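Local coordinates for protein flavin prenyltransferase UbiX (Methanocaldococcus jannaschii, PDB 6M8V) that binds FMN and probably transfers a dimethylallyl group from dimethylallyl phosphate to the reduced flavin, making the prenylated cofactor used by UbiD decarboxylases, at residues A16-L19 with L20-L23; T88-A91 with I92-Y96; P123-S126 with I127-E130; P153-V156 with N157-I160. All blocks are in the same frame, centred on the assembly; numbering follows the deposited sequence.

Interaction 1 of 4, residues A16-L19 with L20-L23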
# COMPACT_ATOMS: atom_id res chain seq x y z
N ALA A 16 29.86 15.74 16.15
CA ALA A 16 29.88 16.95 15.32
C ALA A 16 31.15 17.75 15.55
O ALA A 16 31.72 18.31 14.60
CB ALA A 16 28.64 17.80 15.61
N LYS A 17 31.61 17.83 16.80
CA LYS A 17 32.84 18.57 17.09
C LYS A 17 34.02 17.93 16.38
O LYS A 17 34.80 18.62 15.71
CB LYS A 17 33.07 18.62 18.60
CG LYS A 17 34.35 19.35 19.03
CD LYS A 17 34.56 19.26 20.54
CE LYS A 17 35.85 19.94 20.99
NZ LYS A 17 37.07 19.34 20.37
N ARG A 18 34.16 16.61 16.48
CA ARG A 18 35.27 15.92 15.83
C ARG A 18 35.19 16.03 14.31
O ARG A 18 36.22 16.23 13.65
CB ARG A 18 35.30 14.45 16.26
CG ARG A 18 36.45 13.64 15.65
CD ARG A 18 37.82 14.19 16.07
NE ARG A 18 37.85 14.60 17.47
CZ ARG A 18 37.93 13.77 18.50
NH1 ARG A 18 37.98 12.46 18.30
NH2 ARG A 18 37.95 14.24 19.74
N LEU A 19 33.99 15.90 13.74
CA LEU A 19 33.85 16.05 12.30
C LEU A 19 34.27 17.44 11.84
O LEU A 19 34.92 17.59 10.79
CB LEU A 19 32.41 15.76 11.87
CG LEU A 19 32.07 16.05 10.40
CD1 LEU A 19 32.84 15.12 9.46
CD2 LEU A 19 30.56 15.95 10.14
N LEU A 20 33.91 18.47 12.61
CA LEU A 20 34.24 19.84 12.21
C LEU A 20 35.74 20.08 12.21
O LEU A 20 36.24 20.83 11.36
CB LEU A 20 33.56 20.83 13.15
CG LEU A 20 32.08 21.14 12.91
CD1 LEU A 20 31.50 21.82 14.13
CD2 LEU A 20 31.92 22.02 11.69
N GLU A 21 36.48 19.47 13.13
CA GLU A 21 37.91 19.73 13.17
C GLU A 21 38.68 18.92 12.14
O GLU A 21 39.65 19.42 11.56
CB GLU A 21 38.48 19.51 14.58
CG GLU A 21 38.08 18.23 15.28
CD GLU A 21 38.28 18.34 16.79
OE1 GLU A 21 38.04 19.44 17.34
OE2 GLU A 21 38.69 17.34 17.42
N VAL A 22 38.26 17.68 11.85
CA VAL A 22 38.90 16.95 10.76
C VAL A 22 38.54 17.52 9.39
O VAL A 22 39.22 17.22 8.41
CB VAL A 22 38.57 15.44 10.80
CG1 VAL A 22 38.90 14.86 12.16
CG2 VAL A 22 37.11 15.20 10.44
N LEU A 23 37.50 18.35 9.30
CA LEU A 23 37.11 18.99 8.05
C LEU A 23 37.71 20.38 7.89
O LEU A 23 37.56 20.97 6.80
CB LEU A 23 35.58 19.10 7.95
CG LEU A 23 34.80 17.86 7.50
CD1 LEU A 23 33.33 18.17 7.46
CD2 LEU A 23 35.31 17.42 6.14
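Glu21 turns CG back over the helix, between its own backbone N and carbonyl carbon (chi1 47°), while Lys17 and Arg18 both send CG the other way, opposite their backbone N, and the three charged ends meet in a salt-bridge network on helix 13-22, the helix of the first beta-alpha-beta unit of this flavoprotein fold. Lys17 runs out straight and bends only at its last torsion, bringing NZ to 3.2 Å from Glu21 OE1 on the syn side of the carboxylate. Arg18 doubles back at chi2 and chi3, and its NE donates to Glu21 OE2 at 2.9 Å, on the anti side. The guanidinium and carboxylate planes are only 16° apart, yet the bond leaves both planes, so it is not the flat two-pronged pairing. Each oxygen thus has its own cation, one turn and three residues back respectively. Were Glu21 an alanine, Lys17 NZ and Arg18 NE would probably both be left without this carboxylate. Arg18 also reaches helix 156-171 through NH1, which bonds Asn161 OD1. The inner surface of the helix is aliphatic, as suits its place against strands 28-33 and 78-84: Leu19 packs on Val80 and Val82, and its CD1 rests 3.7 Å from Leu23 CD1.

Interaction 2 of 4, residues T88-A91 with I92-Y96. With FMN (flavin mononucleotide), chain B.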
# COMPACT_ATOMS: atom_id res chain seq x y z
N THR A 88 14.03 16.44 14.47
CA THR A 88 14.51 16.90 13.17
C THR A 88 14.41 15.80 12.12
O THR A 88 14.14 16.09 10.95
CB THR A 88 15.95 17.42 13.31
OG1 THR A 88 15.94 18.61 14.11
CG2 THR A 88 16.54 17.75 11.96
N LEU A 89 14.61 14.54 12.52
CA LEU A 89 14.37 13.43 11.61
C LEU A 89 12.93 13.46 11.10
O LEU A 89 12.68 13.27 9.90
CB LEU A 89 14.66 12.09 12.31
CG LEU A 89 14.15 10.83 11.61
CD1 LEU A 89 14.89 10.59 10.30
CD2 LEU A 89 14.22 9.59 12.50
N SER A 90 11.97 13.69 12.00
CA SER A 90 10.57 13.80 11.61
C SER A 90 10.37 14.96 10.64
O SER A 90 9.72 14.80 9.60
CB SER A 90 9.70 13.98 12.85
OG SER A 90 8.42 14.48 12.51
N ALA A 91 10.91 16.14 10.97
CA ALA A 91 10.72 17.32 10.13
C ALA A 91 11.29 17.13 8.74
O ALA A 91 10.66 17.51 7.75
CB ALA A 91 11.35 18.55 10.80
N ILE A 92 12.49 16.55 8.63
CA ILE A 92 13.07 16.28 7.32
C ILE A 92 12.20 15.31 6.53
O ILE A 92 11.90 15.53 5.35
CB ILE A 92 14.51 15.75 7.47
CG1 ILE A 92 15.40 16.79 8.18
CG2 ILE A 92 15.09 15.43 6.10
CD1 ILE A 92 16.75 16.22 8.58
N ALA A 93 11.77 14.22 7.17
CA ALA A 93 10.99 13.21 6.46
C ALA A 93 9.65 13.75 5.98
O ALA A 93 9.13 13.31 4.95
CB ALA A 93 10.78 11.98 7.35
N ASN A 94 9.06 14.70 6.71
CA ASN A 94 7.76 15.25 6.35
C ASN A 94 7.84 16.60 5.66
O ASN A 94 6.80 17.14 5.26
CB ASN A 94 6.86 15.34 7.58
CG ASN A 94 6.38 13.97 8.06
OD1 ASN A 94 5.53 13.36 7.44
ND2 ASN A 94 6.92 13.50 9.18
N GLY A 95 9.04 17.15 5.49
CA GLY A 95 9.19 18.40 4.77
C GLY A 95 8.86 19.66 5.55
O GLY A 95 8.63 20.71 4.94
N TYR A 96 8.84 19.59 6.88
CA TYR A 96 8.42 20.72 7.71
C TYR A 96 9.63 21.63 7.95
O TYR A 96 10.24 21.65 9.02
CB TYR A 96 7.82 20.24 9.02
CG TYR A 96 7.18 21.34 9.84
CD1 TYR A 96 6.14 22.10 9.32
CD2 TYR A 96 7.63 21.63 11.12
CE1 TYR A 96 5.56 23.11 10.06
CE2 TYR A 96 7.06 22.65 11.87
CZ TYR A 96 6.02 23.38 11.33
OH TYR A 96 5.44 24.39 12.07
N1 FMN B . 16.15 13.69 21.28
C2 FMN B . 16.50 12.62 20.49
O2 FMN B . 15.77 12.35 19.55
N3 FMN B . 17.64 11.87 20.73
C4 FMN B . 18.45 12.22 21.80
O4 FMN B . 19.48 11.60 22.08
C4A FMN B . 18.10 13.30 22.60
N5 FMN B . 18.91 13.62 23.66
C5A FMN B . 18.59 14.68 24.46
C6 FMN B . 19.42 14.98 25.52
C7 FMN B . 19.12 16.05 26.34
C7M FMN B . 20.03 16.37 27.47
C8 FMN B . 17.98 16.81 26.11
C8M FMN B . 17.68 17.96 27.02
C9 FMN B . 17.13 16.51 25.05
C9A FMN B . 17.44 15.43 24.22
N10 FMN B . 16.62 15.12 23.15
C10 FMN B . 16.95 14.04 22.35
C1' FMN B . 15.36 15.92 22.89
C2' FMN B . 15.52 16.88 21.72
O2' FMN B . 16.52 17.83 22.01
C3' FMN B . 14.23 17.62 21.42
O3' FMN B . 13.33 16.77 20.74
C4' FMN B . 14.49 18.91 20.63
O4' FMN B . 13.26 19.54 20.35
C5' FMN B . 15.25 18.68 19.33
O5' FMN B . 15.24 19.88 18.58
P FMN B . 16.32 20.18 17.42
O1P FMN B . 17.68 20.28 18.04
O2P FMN B . 16.31 19.02 16.45
O3P FMN B . 15.95 21.46 16.70
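The carbonyl of Ala91 takes Tyr96 N at 2.9 Å and, weakly, Gly95 N, and with the weak bond from Gly95 N to Ile92 O this closes helix 86-94 in a Schellman motif. Gly95 stands at the turn with a positive phi (80°), which a residue without a side chain adopts easily. One turn earlier the helix is regular, with Ile92 N bonded to Thr88 O at 2.9 Å. Thr88 divides its branches between two tasks: CG2, opposite the backbone N, lies 3.7 Å from Ile92 CD1, whereas OG1, beside that N (chi1 -67°), donates to O2P of FMN. The modelled separation of that bond is very short and its exact length doubtful. With a valine here, O2P would probably lose this hydroxyl donor. Alanine suits position 91 because Tyr96 of a neighbouring subunit packs on it, and Ser90 OG bonds Asn94 O of that same subunit, whose Ser97 O also bonds the flavin nucleotide. Within the chain the helix packs on two others: Leu89 and Ala93 meet Asn131, and Ile92 meets Leu135, of helix 126-137, while Ala91 and Ile92 lean on Val102 and Cys105 of helix 100-110.

Interaction 3 of 4, residues P123-S126 with I127-E130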
# COMPACT_ATOMS: atom_id res chain seq x y z
N PRO A 123 15.92 2.85 22.39
CA PRO A 123 15.64 2.18 21.11
C PRO A 123 14.97 3.12 20.10
O PRO A 123 14.61 4.25 20.46
CB PRO A 123 14.68 1.05 21.48
CG PRO A 123 14.60 1.03 22.97
CD PRO A 123 15.01 2.38 23.46
N PHE A 124 14.82 2.67 18.86
CA PHE A 124 13.96 3.32 17.88
C PHE A 124 12.55 2.75 17.98
O PHE A 124 12.37 1.55 18.25
CB PHE A 124 14.48 3.09 16.46
CG PHE A 124 15.74 3.85 16.12
CD1 PHE A 124 15.82 5.21 16.32
CD2 PHE A 124 16.83 3.18 15.58
CE1 PHE A 124 16.97 5.91 15.99
CE2 PHE A 124 17.98 3.87 15.25
CZ PHE A 124 18.05 5.24 15.46
N ASN A 125 11.55 3.60 17.76
CA ASN A 125 10.19 3.12 17.57
C ASN A 125 9.87 3.11 16.07
O ASN A 125 10.69 3.46 15.23
CB ASN A 125 9.18 3.96 18.37
CG ASN A 125 9.12 5.42 17.93
OD1 ASN A 125 9.25 5.75 16.75
ND2 ASN A 125 8.88 6.30 18.90
N SER A 126 8.64 2.69 15.74
CA SER A 126 8.26 2.55 14.34
C SER A 126 8.16 3.88 13.62
O SER A 126 8.29 3.91 12.39
CB SER A 126 6.92 1.82 14.24
OG SER A 126 7.11 0.44 14.44
N ILE A 127 7.92 4.97 14.35
CA ILE A 127 7.88 6.28 13.72
C ILE A 127 9.27 6.69 13.26
O ILE A 127 9.45 7.15 12.12
CB ILE A 127 7.26 7.31 14.69
CG1 ILE A 127 5.84 6.85 15.07
CG2 ILE A 127 7.21 8.68 14.05
CD1 ILE A 127 5.13 7.74 16.06
N HIS A 128 10.27 6.53 14.13
CA HIS A 128 11.65 6.79 13.73
C HIS A 128 12.02 5.95 12.52
O HIS A 128 12.57 6.45 11.54
CB HIS A 128 12.61 6.48 14.89
CG HIS A 128 12.20 7.09 16.20
ND1 HIS A 128 12.42 6.46 17.41
CD2 HIS A 128 11.61 8.27 16.49
CE1 HIS A 128 11.97 7.22 18.39
NE2 HIS A 128 11.47 8.32 17.86
N LEU A 129 11.72 4.65 12.58
CA LEU A 129 12.16 3.75 11.52
C LEU A 129 11.49 4.09 10.19
O LEU A 129 12.14 4.07 9.14
CB LEU A 129 11.88 2.30 11.92
CG LEU A 129 12.80 1.82 13.05
CD1 LEU A 129 12.28 0.55 13.72
CD2 LEU A 129 14.22 1.59 12.51
N GLU A 130 10.21 4.44 10.21
CA GLU A 130 9.54 4.81 8.97
C GLU A 130 10.05 6.14 8.43
O GLU A 130 10.15 6.33 7.21
CB GLU A 130 8.03 4.85 9.17
CG GLU A 130 7.24 4.76 7.87
CD GLU A 130 6.96 6.13 7.26
OE1 GLU A 130 6.73 7.08 8.04
OE2 GLU A 130 6.96 6.25 6.02
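Asn125 and His128 make the tight part of this contact, where a loop enters helix 126-137. Asn125 is the N-cap: its CG sits between the backbone N and the carbonyl carbon (chi1 63°), which bends the amide round to the first turn. There OD1 accepts from His128 N at 2.9 Å, nearly straight, and more weakly from Ile127 N. Asparagine suits the place because one short side chain supplies the acceptor that the first helical N-H groups lack. The same oxygen lies 3.2 Å above the His128 ring plane, over its centre, with the amide and imidazole planes 21° apart, so the cap is also a stack. A neighbouring subunit helps fix both rotations: Asp106 there takes Asn125 ND2 on OD1 and His128 NE2 on OD2, so a single carboxylate grips amide and ring together. Behind them the backbone closes with Leu129 N on Asn125 O at 3.1 Å.

Phe124 is also buried but meets the ring of His128 obliquely, planes at 72° and centroids 6.0 Å apart, and its CB approaches Leu129 CG at 4.0 Å. Glu130, by contrast, marks the side toward solvent: its backbone N joins Ser126 O at 3.0 Å, but the chain bends at chi2 and carries the carboxylate away, near a bound glycerol.

Beneath, Phe124 and His128 both touch Met86 of helix 86-94, while Ile127 packs on Ile92 in the corresponding helix of the subunit that supplies Asp106.

Interaction 4 of 4, residues P153-V156 with N157-I160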
# COMPACT_ATOMS: atom_id res chain seq x y z
N PRO A 153 38.94 -0.37 19.60
CA PRO A 153 39.17 0.95 20.18
C PRO A 153 39.77 0.85 21.57
O PRO A 153 39.39 -0.01 22.37
CB PRO A 153 37.77 1.57 20.22
CG PRO A 153 36.85 0.39 20.26
CD PRO A 153 37.51 -0.68 19.44
N LYS A 154 40.74 1.72 21.84
CA LYS A 154 41.39 1.76 23.14
C LYS A 154 40.79 2.82 24.06
O LYS A 154 41.08 2.81 25.26
CB LYS A 154 42.89 2.01 22.98
CG LYS A 154 43.63 0.88 22.29
CD LYS A 154 43.15 -0.47 22.82
CE LYS A 154 44.10 -1.59 22.45
NZ LYS A 154 43.64 -2.89 23.01
N ASN A 155 39.97 3.72 23.53
CA ASN A 155 39.43 4.82 24.32
C ASN A 155 38.21 5.36 23.59
O ASN A 155 37.92 4.97 22.46
CB ASN A 155 40.47 5.92 24.53
CG ASN A 155 41.27 6.20 23.27
OD1 ASN A 155 40.71 6.57 22.24
ND2 ASN A 155 42.58 6.02 23.35
N VAL A 156 37.52 6.29 24.26
CA VAL A 156 36.37 6.96 23.66
C VAL A 156 36.77 7.61 22.34
O VAL A 156 36.03 7.55 21.35
CB VAL A 156 35.79 7.98 24.64
CG1 VAL A 156 34.73 8.84 23.96
CG2 VAL A 156 35.22 7.27 25.86
N ASN A 157 37.96 8.21 22.30
CA ASN A 157 38.41 8.93 21.11
C ASN A 157 38.47 8.03 19.88
O ASN A 157 38.14 8.45 18.77
CB ASN A 157 39.77 9.57 21.38
CG ASN A 157 39.82 11.02 20.96
OD1 ASN A 157 39.54 11.36 19.81
ND2 ASN A 157 40.19 11.90 21.89
N ASP A 158 38.92 6.78 20.07
CA ASP A 158 38.95 5.83 18.95
C ASP A 158 37.55 5.53 18.42
O ASP A 158 37.37 5.28 17.23
CB ASP A 158 39.63 4.53 19.37
CG ASP A 158 41.13 4.67 19.55
OD1 ASP A 158 41.73 5.58 18.94
OD2 ASP A 158 41.70 3.86 20.30
N ILE A 159 36.56 5.50 19.31
CA ILE A 159 35.19 5.28 18.87
C ILE A 159 34.69 6.47 18.08
O ILE A 159 34.08 6.31 17.01
CB ILE A 159 34.31 4.98 20.10
CG1 ILE A 159 34.73 3.65 20.73
CG2 ILE A 159 32.84 4.97 19.71
CD1 ILE A 159 33.85 3.20 21.86
N ILE A 160 34.96 7.69 18.56
CA ILE A 160 34.51 8.89 17.86
C ILE A 160 35.17 9.00 16.49
O ILE A 160 34.55 9.42 15.51
CB ILE A 160 34.79 10.15 18.71
CG1 ILE A 160 34.29 9.95 20.14
CG2 ILE A 160 34.15 11.38 18.08
CD1 ILE A 160 32.81 9.62 20.22
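Asn155 is nearly fully extended (phi -162°, psi 173°) and the chain turns helical at Val156, so the loop 153-156 runs into the first turn of helix 156-171 with Asn155 as N-cap. The turn tightens gradually: the bond from Ile159 N to Asn155 O is long and weak, whereas Ile160 N reaches Val156 O at 3.0 Å in regular helical fashion. Asn155 folds its amide inward, and OD1 accepts from Asp158 N at 2.8 Å, nearly along the C=O axis. Asp158 answers in the reverse direction. Its OD2 takes Lys154 N at 2.8 Å on the anti lone pair, so loop and helix are pinned by a bond each way. An aspartate suits this first turn, since its negative charge would probably be favoured by the positive end of the helix dipole. Proline fits ahead of the cap as a rigid apolar lid: Pro153 CB touches Asp158 CB at 3.6 Å and lies 3.7 Å from Ile159 CG1, while the lysine tail of Lys154 leads outward. Val156 and Ile160 lie side by side, pointing the same way, with their CG1 atoms 4.0 Å apart. Ile159 meets Ile159 of a neighbouring subunit, where Val156 also packs on Asn155 and Ile160 on Phe149. In its own chain Ile160 is set against helix 13-22, on Ile14, Tyr15 and Arg18.

How the interactions relate
The four contacts fall into two touching pairs. Interactions 1 and 4 join helix 13-22 to the start of helix 156-171, where Arg18 CB lies 3.8 Å from Ile160 CG2. Interactions 2 and 3, with centres about 13 Å apart, meet through Leu89 CD2 and His128 O at 3.7 Å, and both touch one and the same neighbouring subunit. Interaction 2 holds the flavin phosphate directly. In interaction 3 the His128 side chain is about 6 Å from FMN, whereas those of Ala16 and Pro153 stay about 11 and 12 Å from bound FMN. Interactions 3 and 4, about 15 Å apart at their nearest atoms, both start helices with an asparagine cap and touch another, common subunit.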